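Local coordinates for uncharacterized protein (Bacteroides caccae, PDB 4L7A) that is of unknown function but is probably a zinc-dependent peptidase, at residues S21-W26 with F39-E44; Y35-K40 with H71-A76. All blocks are in the same frame, centred on the assembly; numbering follows the deposited sequence.

Contact 1: S21-W26 with F39-E44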
ATOM      1  N   SER A  21     -20.433  -4.109 -17.778  1.00 28.02           N
ATOM      2  CA  SER A  21     -20.508  -2.736 -18.272  1.00 29.87           C
ATOM      3  C   SER A  21     -20.872  -1.799 -17.119  1.00 29.45           C
ATOM      4  O   SER A  21     -20.420  -0.671 -17.092  1.00 31.09           O
ATOM      5  CB  SER A  21     -21.550  -2.564 -19.405  1.00 32.03           C
ATOM      6  OG  SER A  21     -21.167  -3.383 -20.475  1.00 33.31           O
ATOM      7  N   GLU A  22     -21.693  -2.260 -16.176  1.00 28.96           N
ATOM      8  CA  GLU A  22     -22.037  -1.423 -14.991  1.00 29.57           C
ATOM      9  C   GLU A  22     -20.787  -1.168 -14.128  1.00 27.25           C
ATOM     10  O   GLU A  22     -20.570  -0.059 -13.666  1.00 29.20           O
ATOM     11  CB  GLU A  22     -23.168  -2.068 -14.150  1.00 31.41           C
ATOM     12  CG  GLU A  22     -23.736  -1.204 -12.986  1.00 34.18           C
ATOM     13  CD  GLU A  22     -24.693  -1.973 -12.034  1.00 35.53           C
ATOM     14  OE1 GLU A  22     -25.067  -3.134 -12.345  1.00 39.67           O
ATOM     15  OE2 GLU A  22     -25.073  -1.423 -10.964  1.00 36.41           O
ATOM     16  N   PHE A  23     -19.973  -2.189 -13.926  1.00 26.03           N
ATOM     17  CA  PHE A  23     -18.700  -2.026 -13.220  1.00 26.72           C
ATOM     18  C   PHE A  23     -17.741  -1.093 -14.001  1.00 26.67           C
ATOM     19  O   PHE A  23     -17.094  -0.246 -13.405  1.00 25.15           O
ATOM     20  CB  PHE A  23     -18.076  -3.389 -12.913  1.00 25.59           C
ATOM     21  CG  PHE A  23     -16.934  -3.366 -11.925  1.00 26.30           C
ATOM     22  CD1 PHE A  23     -16.827  -2.408 -10.928  1.00 25.45           C
ATOM     23  CD2 PHE A  23     -15.968  -4.355 -11.978  1.00 25.08           C
ATOM     24  CE1 PHE A  23     -15.758  -2.449 -10.025  1.00 24.53           C
ATOM     25  CE2 PHE A  23     -14.897  -4.386 -11.078  1.00 24.69           C
ATOM     26  CZ  PHE A  23     -14.797  -3.419 -10.116  1.00 24.30           C
ATOM     27  N   ASP A  24     -17.672  -1.235 -15.322  1.00 28.55           N
ATOM     28  CA  ASP A  24     -16.809  -0.349 -16.115  1.00 28.56           C
ATOM     29  C   ASP A  24     -17.231   1.071 -15.891  1.00 28.23           C
ATOM     30  O   ASP A  24     -16.415   1.940 -15.681  1.00 25.82           O
ATOM     31  CB  ASP A  24     -16.838  -0.653 -17.601  1.00 31.58           C
ATOM     32  CG  ASP A  24     -16.284  -2.020 -17.932  1.00 34.89           C
ATOM     33  OD1 ASP A  24     -15.577  -2.636 -17.109  1.00 35.23           O
ATOM     34  OD2 ASP A  24     -16.591  -2.505 -19.039  1.00 43.59           O
ATOM     35  N   ARG A  25     -18.529   1.292 -15.907  1.00 29.70           N
ATOM     36  CA  ARG A  25     -19.082   2.638 -15.685  0.50 31.25           C
ATOM     37  C   ARG A  25     -18.658   3.130 -14.295  1.00 30.11           C
ATOM     38  O   ARG A  25     -18.179   4.238 -14.154  1.00 31.62           O
ATOM     39  CB  ARG A  25     -20.628   2.669 -15.869  0.50 32.52           C
ATOM     40  CG  ARG A  25     -21.169   3.905 -16.625  0.50 34.06           C
ATOM     41  CD  ARG A  25     -22.739   3.984 -16.697  0.50 34.54           C
ATOM     42  NE  ARG A  25     -23.345   4.615 -15.511  0.50 33.83           N
ATOM     43  CZ  ARG A  25     -24.076   3.990 -14.586  0.50 32.84           C
ATOM     44  NH1 ARG A  25     -24.350   2.702 -14.687  0.50 33.37           N
ATOM     45  NH2 ARG A  25     -24.562   4.666 -13.574  0.50 33.18           N
ATOM     46  N   TRP A  26     -18.812   2.285 -13.276  1.00 30.20           N
ATOM     47  CA  TRP A  26     -18.446   2.661 -11.913  1.00 26.96           C
ATOM     48  C   TRP A  26     -16.948   2.989 -11.816  1.00 25.10           C
ATOM     49  O   TRP A  26     -16.562   3.914 -11.103  1.00 24.25           O
ATOM     50  CB  TRP A  26     -18.856   1.547 -10.976  1.00 25.82           C
ATOM     51  CG  TRP A  26     -18.686   1.852  -9.577  1.00 26.01           C
ATOM     52  CD1 TRP A  26     -19.638   2.330  -8.742  1.00 27.42           C
ATOM     53  CD2 TRP A  26     -17.468   1.776  -8.801  1.00 24.92           C
ATOM     54  NE1 TRP A  26     -19.114   2.510  -7.490  1.00 25.82           N
ATOM     55  CE2 TRP A  26     -17.794   2.159  -7.483  1.00 24.28           C
ATOM     56  CE3 TRP A  26     -16.160   1.364  -9.081  1.00 24.55           C
ATOM     57  CZ2 TRP A  26     -16.867   2.174  -6.444  1.00 22.95           C
ATOM     58  CZ3 TRP A  26     -15.220   1.357  -8.037  1.00 22.58           C
ATOM     59  CH2 TRP A  26     -15.585   1.763  -6.737  1.00 23.46           C
ATOM     60  N   PHE A  39      -8.131   1.075 -13.602  1.00 27.96           N
ATOM     61  CA  PHE A  39      -8.297  -0.156 -12.808  1.00 27.31           C
ATOM     62  C   PHE A  39      -8.818  -1.301 -13.670  1.00 28.09           C
ATOM     63  O   PHE A  39      -9.940  -1.264 -14.121  1.00 31.29           O
ATOM     64  CB  PHE A  39      -9.270   0.154 -11.686  1.00 26.59           C
ATOM     65  CG  PHE A  39      -9.407  -0.913 -10.608  1.00 27.06           C
ATOM     66  CD1 PHE A  39     -10.091  -2.091 -10.837  1.00 26.74           C
ATOM     67  CD2 PHE A  39      -8.974  -0.658  -9.292  1.00 27.79           C
ATOM     68  CE1 PHE A  39     -10.278  -2.994  -9.829  1.00 26.13           C
ATOM     69  CE2 PHE A  39      -9.159  -1.582  -8.266  1.00 25.65           C
ATOM     70  CZ  PHE A  39      -9.798  -2.765  -8.557  1.00 26.45           C
ATOM     71  N   LYS A  40      -8.020  -2.339 -13.879  1.00 27.53           N
ATOM     72  CA  LYS A  40      -8.392  -3.402 -14.812  1.00 28.70           C
ATOM     73  C   LYS A  40      -8.705  -4.716 -14.094  1.00 26.99           C
ATOM     74  O   LYS A  40      -7.941  -5.165 -13.231  1.00 25.97           O
ATOM     75  CB  LYS A  40      -7.279  -3.629 -15.819  1.00 33.01           C
ATOM     76  CG  LYS A  40      -6.899  -2.408 -16.628  1.00 37.74           C
ATOM     77  CD  LYS A  40      -6.137  -2.821 -17.860  1.00 44.12           C
ATOM     78  CE  LYS A  40      -5.574  -1.629 -18.605  1.00 50.28           C
ATOM     79  NZ  LYS A  40      -4.730  -2.111 -19.719  1.00 52.69           N
ATOM     80  N   TYR A  41      -9.846  -5.306 -14.431  1.00 25.57           N
ATOM     81  CA  TYR A  41     -10.216  -6.602 -13.902  1.00 25.54           C
ATOM     82  C   TYR A  41     -10.446  -7.621 -14.978  1.00 25.60           C
ATOM     83  O   TYR A  41     -10.358  -8.818 -14.703  1.00 25.07           O
ATOM     84  CB  TYR A  41     -11.437  -6.502 -13.027  1.00 24.43           C
ATOM     85  CG  TYR A  41     -12.669  -6.174 -13.777  1.00 25.16           C
ATOM     86  CD1 TYR A  41     -12.947  -4.870 -14.140  1.00 25.79           C
ATOM     87  CD2 TYR A  41     -13.556  -7.168 -14.138  1.00 25.15           C
ATOM     88  CE1 TYR A  41     -14.103  -4.559 -14.870  1.00 27.60           C
ATOM     89  CE2 TYR A  41     -14.692  -6.879 -14.878  1.00 27.35           C
ATOM     90  CZ  TYR A  41     -14.970  -5.560 -15.218  1.00 26.46           C
ATOM     91  OH  TYR A  41     -16.075  -5.297 -15.954  1.00 26.92           O
ATOM     92  N   ARG A  42     -10.713  -7.170 -16.199  1.00 29.21           N
ATOM     93  CA  ARG A  42     -11.023  -8.084 -17.296  1.00 31.34           C
ATOM     94  C   ARG A  42      -9.727  -8.768 -17.702  1.00 35.45           C
ATOM     95  O   ARG A  42      -8.736  -8.103 -18.024  1.00 34.62           O
ATOM     96  CB  ARG A  42     -11.640  -7.338 -18.476  1.00 32.22           C
ATOM     97  CG  ARG A  42     -13.085  -6.786 -18.276  1.00 31.91           C
ATOM     98  CD  ARG A  42     -13.366  -5.729 -19.367  1.00 32.77           C
ATOM     99  NE  ARG A  42     -14.718  -5.175 -19.386  1.00 31.21           N
ATOM    100  CZ  ARG A  42     -15.758  -5.774 -19.913  1.00 31.06           C
ATOM    101  NH1 ARG A  42     -15.645  -6.980 -20.439  1.00 33.15           N
ATOM    102  NH2 ARG A  42     -16.940  -5.194 -19.870  1.00 30.07           N
HETATM  103  N   MSE A  43      -9.761 -10.088 -17.730  1.00 37.69           N
HETATM  104  CA  MSE A  43      -8.579 -10.888 -18.075  1.00 42.71           C
HETATM  105  C   MSE A  43      -8.066 -10.690 -19.508  1.00 42.44           C
HETATM  106  O   MSE A  43      -6.848 -10.709 -19.761  1.00 38.18           O
HETATM  107  CB  MSE A  43      -8.890 -12.360 -17.858  1.00 44.92           C
HETATM  108  CG  MSE A  43      -9.125 -12.696 -16.389  1.00 46.20           C
HETATM  109 SE   MSE A  43      -9.885 -14.474 -16.148  0.75 53.17          SE
HETATM  110  CE  MSE A  43     -11.825 -14.033 -16.195  1.00 54.70           C
ATOM    111  N   GLU A  44      -9.001 -10.499 -20.423  1.00 39.06           N
ATOM    112  CA  GLU A  44      -8.700 -10.199 -21.813  1.00 42.74           C
ATOM    113  C   GLU A  44      -7.877  -8.926 -21.998  1.00 42.21           C
ATOM    114  O   GLU A  44      -7.203  -8.812 -22.993  1.00 44.28           O
ATOM    115  CB  GLU A  44     -10.031 -10.077 -22.598  1.00 49.19           C
ATOM    116  CG  GLU A  44     -10.900  -8.855 -22.175  1.00 52.30           C
ATOM    117  CD  GLU A  44     -12.398  -9.130 -22.089  1.00 56.34           C
ATOM    118  OE1 GLU A  44     -12.993  -9.541 -23.106  1.00 67.97           O
ATOM    119  OE2 GLU A  44     -13.010  -8.895 -21.024  1.00 56.75           O
TER
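CG of Phe23 stands anti to its backbone N (chi1 -167°), whereas CG of Asp24 lies beside its own backbone N (chi1 -64°), so adjacent residues of helix 17-35 send an aromatic ring and a carboxylate to the same partner segment. Opposite them, Tyr41 takes the crowded position between N and carbonyl carbon (chi1 69°), and Arg42 is extended from CG to NE. The Arg42 guanidinium grips the carboxylate side-on in a salt bridge: NH2 to Asp24 OD2 is 2.8 Å, while the NE bond to that same oxygen is longer, 3.3 Å, and more bent. Both donors reach the syn lone pair of OD2, which lies close to the guanidinium plane. The other oxygen, OD1, sits 2.9 Å from Tyr41 OH, at the edge of the tyrosine ring. CD2 of Phe23 rests over one face of that ring, 3.4 Å from Tyr41 CE1, with the two ring planes oblique; CG of Arg42 lies over the opposite face, toward its rim. An alanine at Asp24 would remove the carboxylate and would probably leave Arg42 less firmly fixed. Arg42 NH1 also bonds weakly to Glu44 OE2, 3.3 Å away. This salt-bridge network and the ring contact tie helix 17-35 to the chain following strand 38-40, and a cation between two carboxylates is likely to stabilise the ionised form of Asp24.

Contact 2: Y35-K40 with H71-A76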
ATOM      1  N   TYR A  35      -9.023  10.376 -10.332  1.00 28.64           N
ATOM      2  CA  TYR A  35      -7.603  10.094 -10.056  1.00 26.41           C
ATOM      3  C   TYR A  35      -6.738   9.722 -11.250  1.00 26.71           C
ATOM      4  O   TYR A  35      -5.533   9.513 -11.105  1.00 25.16           O
ATOM      5  CB  TYR A  35      -7.533   8.926  -9.065  1.00 25.76           C
ATOM      6  CG  TYR A  35      -8.396   9.083  -7.857  1.00 25.56           C
ATOM      7  CD1 TYR A  35      -8.105  10.055  -6.905  1.00 26.93           C
ATOM      8  CD2 TYR A  35      -9.461   8.262  -7.635  1.00 25.47           C
ATOM      9  CE1 TYR A  35      -8.850  10.206  -5.815  1.00 27.02           C
ATOM     10  CE2 TYR A  35     -10.229   8.385  -6.493  1.00 25.66           C
ATOM     11  CZ  TYR A  35      -9.929   9.377  -5.617  1.00 27.34           C
ATOM     12  OH  TYR A  35     -10.653   9.517  -4.489  1.00 26.95           O
ATOM     13  N   ASN A  36      -7.350   9.591 -12.418  1.00 28.74           N
ATOM     14  CA  ASN A  36      -6.645   9.125 -13.628  0.50 28.20           C
ATOM     15  C   ASN A  36      -5.971   7.763 -13.410  1.00 26.98           C
ATOM     16  O   ASN A  36      -4.861   7.533 -13.820  1.00 27.08           O
ATOM     17  CB  ASN A  36      -5.631  10.169 -14.131  0.50 28.42           C
ATOM     18  CG  ASN A  36      -6.269  11.518 -14.378  0.50 28.84           C
ATOM     19  OD1 ASN A  36      -5.689  12.551 -14.095  0.50 29.57           O
ATOM     20  ND2 ASN A  36      -7.476  11.512 -14.886  0.50 29.02           N
ATOM     21  N   ILE A  37      -6.664   6.860 -12.750  1.00 26.80           N
ATOM     22  CA  ILE A  37      -6.170   5.505 -12.535  1.00 25.96           C
ATOM     23  C   ILE A  37      -6.959   4.559 -13.401  1.00 25.59           C
ATOM     24  O   ILE A  37      -8.169   4.547 -13.392  1.00 26.47           O
ATOM     25  CB  ILE A  37      -6.287   5.050 -11.063  1.00 24.15           C
ATOM     26  CG1 ILE A  37      -5.429   5.926 -10.159  1.00 24.24           C
ATOM     27  CG2 ILE A  37      -5.871   3.619 -10.939  1.00 23.61           C
ATOM     28  CD1 ILE A  37      -5.726   5.765  -8.665  1.00 23.72           C
ATOM     29  N   ASP A  38      -6.262   3.712 -14.119  1.00 27.12           N
ATOM     30  CA  ASP A  38      -6.930   2.709 -14.922  1.00 29.05           C
ATOM     31  C   ASP A  38      -6.961   1.451 -14.085  1.00 28.92           C
ATOM     32  O   ASP A  38      -5.930   0.788 -13.881  1.00 30.47           O
ATOM     33  CB  ASP A  38      -6.153   2.595 -16.240  1.00 32.23           C
ATOM     34  CG  ASP A  38      -6.777   1.652 -17.248  1.00 38.81           C
ATOM     35  OD1 ASP A  38      -7.946   1.214 -17.103  1.00 46.46           O
ATOM     36  OD2 ASP A  38      -6.046   1.322 -18.202  1.00 43.66           O
ATOM     37  N   PHE A  39      -8.131   1.075 -13.602  1.00 27.96           N
ATOM     38  CA  PHE A  39      -8.297  -0.156 -12.808  1.00 27.31           C
ATOM     39  C   PHE A  39      -8.818  -1.301 -13.670  1.00 28.09           C
ATOM     40  O   PHE A  39      -9.940  -1.264 -14.121  1.00 31.29           O
ATOM     41  CB  PHE A  39      -9.270   0.154 -11.686  1.00 26.59           C
ATOM     42  CG  PHE A  39      -9.407  -0.913 -10.608  1.00 27.06           C
ATOM     43  CD1 PHE A  39     -10.091  -2.091 -10.837  1.00 26.74           C
ATOM     44  CD2 PHE A  39      -8.974  -0.658  -9.292  1.00 27.79           C
ATOM     45  CE1 PHE A  39     -10.278  -2.994  -9.829  1.00 26.13           C
ATOM     46  CE2 PHE A  39      -9.159  -1.582  -8.266  1.00 25.65           C
ATOM     47  CZ  PHE A  39      -9.798  -2.765  -8.557  1.00 26.45           C
ATOM     48  N   LYS A  40      -8.020  -2.339 -13.879  1.00 27.53           N
ATOM     49  CA  LYS A  40      -8.392  -3.402 -14.812  1.00 28.70           C
ATOM     50  C   LYS A  40      -8.705  -4.716 -14.094  1.00 26.99           C
ATOM     51  O   LYS A  40      -7.941  -5.165 -13.231  1.00 25.97           O
ATOM     52  CB  LYS A  40      -7.279  -3.629 -15.819  1.00 33.01           C
ATOM     53  CG  LYS A  40      -6.899  -2.408 -16.628  1.00 37.74           C
ATOM     54  CD  LYS A  40      -6.137  -2.821 -17.860  1.00 44.12           C
ATOM     55  CE  LYS A  40      -5.574  -1.629 -18.605  1.00 50.28           C
ATOM     56  NZ  LYS A  40      -4.730  -2.111 -19.719  1.00 52.69           N
ATOM     57  N   HIS A  71     -11.847   3.116  -0.570  1.00 21.95           N
ATOM     58  CA  HIS A  71     -12.222   3.558   0.803  1.00 23.49           C
ATOM     59  C   HIS A  71     -11.049   3.703   1.776  1.00 22.52           C
ATOM     60  O   HIS A  71     -11.005   4.651   2.572  1.00 22.25           O
ATOM     61  CB  HIS A  71     -13.221   2.593   1.431  1.00 24.26           C
ATOM     62  CG  HIS A  71     -13.807   3.095   2.701  1.00 24.72           C
ATOM     63  ND1 HIS A  71     -14.699   4.153   2.731  1.00 25.86           N
ATOM     64  CD2 HIS A  71     -13.608   2.724   3.985  1.00 24.26           C
ATOM     65  CE1 HIS A  71     -15.060   4.381   3.978  1.00 25.25           C
ATOM     66  NE2 HIS A  71     -14.409   3.534   4.760  1.00 26.15           N
ATOM     67  N   CYS A  72     -10.093   2.782   1.671  1.00 22.00           N
ATOM     68  CA  CYS A  72      -9.005   2.665   2.660  1.00 22.04           C
ATOM     69  C   CYS A  72      -7.682   3.348   2.298  1.00 21.53           C
ATOM     70  O   CYS A  72      -6.825   3.580   3.179  1.00 25.31           O
ATOM     71  CB  CYS A  72      -8.749   1.210   2.937  1.00 21.45           C
ATOM     72  SG  CYS A  72     -10.166   0.398   3.677  1.00 23.83           S
ATOM     73  N   TRP A  73      -7.515   3.681   1.036  1.00 20.35           N
ATOM     74  CA  TRP A  73      -6.336   4.416   0.562  1.00 20.12           C
ATOM     75  C   TRP A  73      -6.768   5.722  -0.116  1.00 20.86           C
ATOM     76  O   TRP A  73      -6.536   6.815   0.439  1.00 20.63           O
ATOM     77  CB  TRP A  73      -5.384   3.539  -0.267  1.00 19.79           C
ATOM     78  CG  TRP A  73      -4.654   4.295  -1.302  1.00 20.81           C
ATOM     79  CD1 TRP A  73      -3.909   5.429  -1.143  1.00 22.59           C
ATOM     80  CD2 TRP A  73      -4.667   4.011  -2.679  1.00 20.52           C
ATOM     81  NE1 TRP A  73      -3.496   5.892  -2.380  1.00 22.28           N
ATOM     82  CE2 TRP A  73      -3.933   4.998  -3.327  1.00 22.29           C
ATOM     83  CE3 TRP A  73      -5.195   2.966  -3.436  1.00 22.29           C
ATOM     84  CZ2 TRP A  73      -3.703   4.966  -4.716  1.00 21.98           C
ATOM     85  CZ3 TRP A  73      -5.015   2.986  -4.840  1.00 22.12           C
ATOM     86  CH2 TRP A  73      -4.284   3.984  -5.434  1.00 20.72           C
ATOM     87  N   LEU A  74      -7.470   5.631  -1.251  1.00 21.55           N
ATOM     88  CA  LEU A  74      -7.717   6.815  -2.064  1.00 20.92           C
ATOM     89  C   LEU A  74      -8.519   7.867  -1.309  1.00 21.60           C
ATOM     90  O   LEU A  74      -8.100   8.990  -1.240  1.00 22.10           O
ATOM     91  CB  LEU A  74      -8.429   6.461  -3.345  1.00 22.44           C
ATOM     92  CG  LEU A  74      -7.605   5.773  -4.417  1.00 22.48           C
ATOM     93  CD1 LEU A  74      -8.523   5.177  -5.462  1.00 24.03           C
ATOM     94  CD2 LEU A  74      -6.663   6.725  -5.084  1.00 22.37           C
ATOM     95  N   GLU A  75      -9.587   7.459  -0.638  1.00 21.59           N
ATOM     96  CA  GLU A  75     -10.363   8.369   0.171  1.00 24.76           C
ATOM     97  C   GLU A  75      -9.678   8.841   1.444  1.00 24.35           C
ATOM     98  O   GLU A  75     -10.023   9.917   1.951  1.00 25.54           O
ATOM     99  CB  GLU A  75     -11.746   7.813   0.492  1.00 27.37           C
ATOM    100  CG  GLU A  75     -12.701   7.883  -0.705  1.00 30.68           C
ATOM    101  CD  GLU A  75     -14.082   7.338  -0.335  1.00 34.13           C
ATOM    102  OE1 GLU A  75     -14.584   7.583   0.780  1.00 41.42           O
ATOM    103  OE2 GLU A  75     -14.645   6.616  -1.128  1.00 39.58           O
ATOM    104  N   ALA A  76      -8.705   8.075   1.939  1.00 22.87           N
ATOM    105  CA  ALA A  76      -7.990   8.468   3.143  1.00 22.46           C
ATOM    106  C   ALA A  76      -7.026   9.599   2.847  1.00 21.38           C
ATOM    107  O   ALA A  76      -6.915  10.610   3.553  1.00 23.30           O
ATOM    108  CB  ALA A  76      -7.255   7.249   3.742  1.00 21.73           C
TER
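The 71-76 segment is a piece of helix 59-81 with a wider pi-type turn at 71-74, and the 35-40 segment runs from the end of helix 17-35 into strand 38-40. Asn36 makes the change of direction: it is the first residue to leave helical torsions, with positive phi (56°), and the chain then extends through Ile37. The backbones stay well apart, the nearest CA atoms being those of Tyr35 and Leu74 at 8.6 Å, so side chains bridge the gap. Leu74 does most of this. With CG anti to its carbonyl carbon (chi1 -74°), it lays CD2 over the centre of the Tyr35 ring, 3.9 Å from the centroid and only 5° off the ring normal, a well-centred CH-pi contact. Its second methyl, CD1, meets the ring atom Tyr35 CE2 at 3.8 Å. Ile37, just before the strand, approaches tip to tip: its CD1 lies 3.8 Å from Leu74 CD2 and 4.0 Å from Trp73 CH2. Leu74 CD2 thus touches both the ring face and the isoleucine methyl, which lie in directions nearly at right angles. CG of Leu74 also lies over one face of the neighbouring Trp73 indole, which itself stacks with Phe146. The polar end of Tyr35 is satisfied one turn further along helix 59-81, where its OH is hydrogen-bonded to Asp78 OD2. Ile37 and Trp73 both touch Ile94 of strand 93-98, the parallel neighbour of strand 38-40. The arrangement is a buried apolar contact in which the end of helix 17-35 and the short connection into edge strand 38-40 pack on helix 59-81, within the putative peptidase domain.

Both contacts use strand 38-40, the outermost strand beside 93-98, and their segments share Phe39 and Lys40; their centres lie 14 Å apart. Contact 1 joins the chain following the strand back to helix 17-35, about 21 Å from the centre of the chain, and is only partly buried. Contact 2 joins the chain leading into the strand to helix 59-81, about 11 Å from that centre, with four of its five touching residues buried. The chemistry follows this difference: ion pairs accompany an aromatic pair at the periphery, whereas apolar contacts carry the inner one. Helix 59-81 connects the two sites, since its Val63 and Ala66 also touch Phe23.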